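PDB 3RE3: 2-C-methyl-D-erythritol 2,4-cyclodiphosphate synthase from Francisella tularensis subsp. tularensis, which probably catalyses the cyclisation of a CDP-linked methylerythritol phosphate to 2-C-methyl-D-erythritol 2,4-cyclodiphosphate with release of CMP, a step of the non-mevalonate isoprenoid pathway. Local coordinates for residues C121-L126 / S131-K136. Residues are numbered along the deposited sequence; the frame is centred on the assembly and turned at random. Where two conformers were deposited one is given.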
loop_
_atom_site.group_PDB
_atom_site.type_symbol
_atom_site.label_atom_id
_atom_site.label_comp_id
_atom_site.label_asym_id
_atom_site.label_seq_id
_atom_site.Cartn_x
_atom_site.Cartn_y
_atom_site.Cartn_z
ATOM N N CYS A 121 16.253 1.568 17.091
ATOM C CA CYS A 121 15.260 1.655 18.142
ATOM C C CYS A 121 14.246 0.522 18.051
ATOM O O CYS A 121 13.980 -0.153 19.033
ATOM C CB CYS A 121 14.539 3.009 18.062
ATOM S SG CYS A 121 13.096 3.160 19.107
ATOM N N LEU A 122 13.670 0.323 16.872
ATOM C CA LEU A 122 12.607 -0.654 16.733
ATOM C C LEU A 122 13.144 -2.085 16.657
ATOM O O LEU A 122 12.552 -3.003 17.216
ATOM C CB LEU A 122 11.735 -0.342 15.519
ATOM C CG LEU A 122 11.286 1.102 15.258
ATOM C CD1 LEU A 122 10.670 1.178 13.872
ATOM C CD2 LEU A 122 10.321 1.633 16.305
ATOM N N ALA A 123 14.253 -2.278 15.958
ATOM C CA ALA A 123 14.872 -3.593 15.911
ATOM C C ALA A 123 15.149 -4.074 17.332
ATOM O O ALA A 123 15.044 -5.264 17.630
ATOM C CB ALA A 123 16.168 -3.562 15.109
ATOM N N ASN A 124 15.531 -3.139 18.193
ATOM C CA ASN A 124 15.853 -3.467 19.564
ATOM C C ASN A 124 14.623 -3.946 20.305
ATOM O O ASN A 124 14.624 -5.015 20.896
ATOM C CB ASN A 124 16.475 -2.270 20.280
ATOM C CG ASN A 124 16.994 -2.623 21.657
ATOM O OD1 ASN A 124 18.045 -3.235 21.793
ATOM N ND2 ASN A 124 16.257 -2.243 22.684
ATOM N N ILE A 125 13.566 -3.148 20.264
ATOM C CA ILE A 125 12.342 -3.486 20.991
ATOM C C ILE A 125 11.794 -4.817 20.491
ATOM O O ILE A 125 11.289 -5.630 21.260
ATOM C CB ILE A 125 11.243 -2.431 20.824
ATOM C CG1 ILE A 125 11.659 -1.122 21.484
ATOM C CG2 ILE A 125 9.933 -2.935 21.424
ATOM C CD1 ILE A 125 11.267 0.094 20.684
ATOM N N LEU A 126 11.894 -5.021 19.183
ATOM C CA LEU A 126 11.323 -6.182 18.534
ATOM C C LEU A 126 12.281 -7.361 18.582
ATOM O O LEU A 126 11.912 -8.495 18.263
ATOM C CB LEU A 126 10.980 -5.849 17.089
ATOM C CG LEU A 126 9.797 -4.905 16.883
ATOM C CD1 LEU A 126 9.627 -4.580 15.407
ATOM C CD2 LEU A 126 8.533 -5.537 17.456
ATOM N N SER A 131 18.744 -5.403 9.942
ATOM C CA SER A 131 18.604 -5.738 8.536
ATOM C C SER A 131 17.262 -6.393 8.254
ATOM O O SER A 131 16.869 -6.585 7.104
ATOM C CB SER A 131 19.744 -6.650 8.093
ATOM O OG SER A 131 19.836 -7.798 8.922
ATOM N N GLN A 132 16.557 -6.736 9.317
ATOM C CA GLN A 132 15.232 -7.291 9.172
ATOM C C GLN A 132 14.129 -6.246 9.158
ATOM O O GLN A 132 12.971 -6.602 8.959
ATOM C CB GLN A 132 14.946 -8.230 10.314
ATOM C CG GLN A 132 15.620 -9.569 10.220
ATOM C CD GLN A 132 15.317 -10.385 11.442
ATOM O OE1 GLN A 132 15.983 -10.252 12.465
ATOM N NE2 GLN A 132 14.273 -11.195 11.367
ATOM N N ILE A 133 14.467 -4.979 9.413
ATOM C CA ILE A 133 13.475 -3.892 9.308
ATOM C C ILE A 133 13.926 -2.688 8.480
ATOM O O ILE A 133 14.811 -1.938 8.868
ATOM C CB ILE A 133 12.951 -3.394 10.672
ATOM C CG1 ILE A 133 12.169 -2.099 10.461
ATOM C CG2 ILE A 133 14.090 -3.156 11.659
ATOM C CD1 ILE A 133 11.248 -1.744 11.620
ATOM N N ASN A 134 13.277 -2.498 7.347
ATOM C CA ASN A 134 13.661 -1.464 6.413
ATOM C C ASN A 134 12.708 -0.294 6.533
ATOM O O ASN A 134 11.492 -0.481 6.617
ATOM C CB ASN A 134 13.610 -2.018 4.995
ATOM C CG ASN A 134 14.395 -1.196 4.033
ATOM O OD1 ASN A 134 15.606 -1.368 3.908
ATOM N ND2 ASN A 134 13.719 -0.278 3.346
ATOM N N ILE A 135 13.269 0.911 6.537
ATOM C CA ILE A 135 12.495 2.146 6.612
ATOM C C ILE A 135 12.977 3.066 5.515
ATOM O O ILE A 135 14.140 3.488 5.515
ATOM C CB ILE A 135 12.743 2.886 7.942
ATOM C CG1 ILE A 135 12.315 2.045 9.150
ATOM C CG2 ILE A 135 12.028 4.190 7.942
ATOM C CD1 ILE A 135 12.740 2.657 10.475
ATOM N N LYS A 136 12.092 3.384 4.577
ATOM C CA LYS A 136 12.421 4.365 3.541
ATOM C C LYS A 136 11.434 5.539 3.553
ATOM O O LYS A 136 10.313 5.408 4.032
ATOM C CB LYS A 136 12.474 3.710 2.160
ATOM C CG LYS A 136 11.265 2.864 1.845
ATOM C CD LYS A 136 11.420 2.169 0.522
ATOM C CE LYS A 136 11.163 0.703 0.687
ATOM N NZ LYS A 136 9.988 0.492 1.580
#
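Ile133, the first residue of strand 133-138, meets helix 115-126 with both branches of its side chain in the conformer described, one of two modelled. Its CG2 there lies 4.0 Å from Ala123 CB, while CD1 reaches Leu122 CD1 at 3.7 Å. In this conformer CG1 is anti to the backbone N (chi1 168°), which carries CD1 to Leu122 and leaves the CG2 methyl beside Ala123; a beta-branched residue suits a strand and, placed this way, fills two positions at once. Ala123 suits its place because its single methyl lets the strand come close, the CA atoms of Ala123 and Ile133 standing 6.8 Å apart. The Leu122 side chain crosses that of Ile133 at about a right angle.

Asn134 faces the other side of the strand, where its ND2 hydrogen-bonds to Asp101 OD1 and its OD1 accepts from Gly61 N of the second subunit, a polar role fitting a subunit interface. Ile135 turns back to the helix, and its CD1 approaches Leu122 CD1 at 4.2 Å, so that one leucine methyl serves both isoleucines.

The axes of segments 121-126 and 133-136 run nearly antiparallel (153°), with a closest approach of 9.6 Å, as expected in a beta-alpha-beta crossover linking strands 96-105 and 133-138, which lie side by side and parallel. Arg119, one turn earlier on the helix, donates to Ile133 O. Beyond the contact, Leu122 also packs on Leu83 of helix 79-92 and on Leu46 and Ile47 of helix 45-57, while Ile133 rests on Ile100 and Ile135 on Ile104 of strand 96-105.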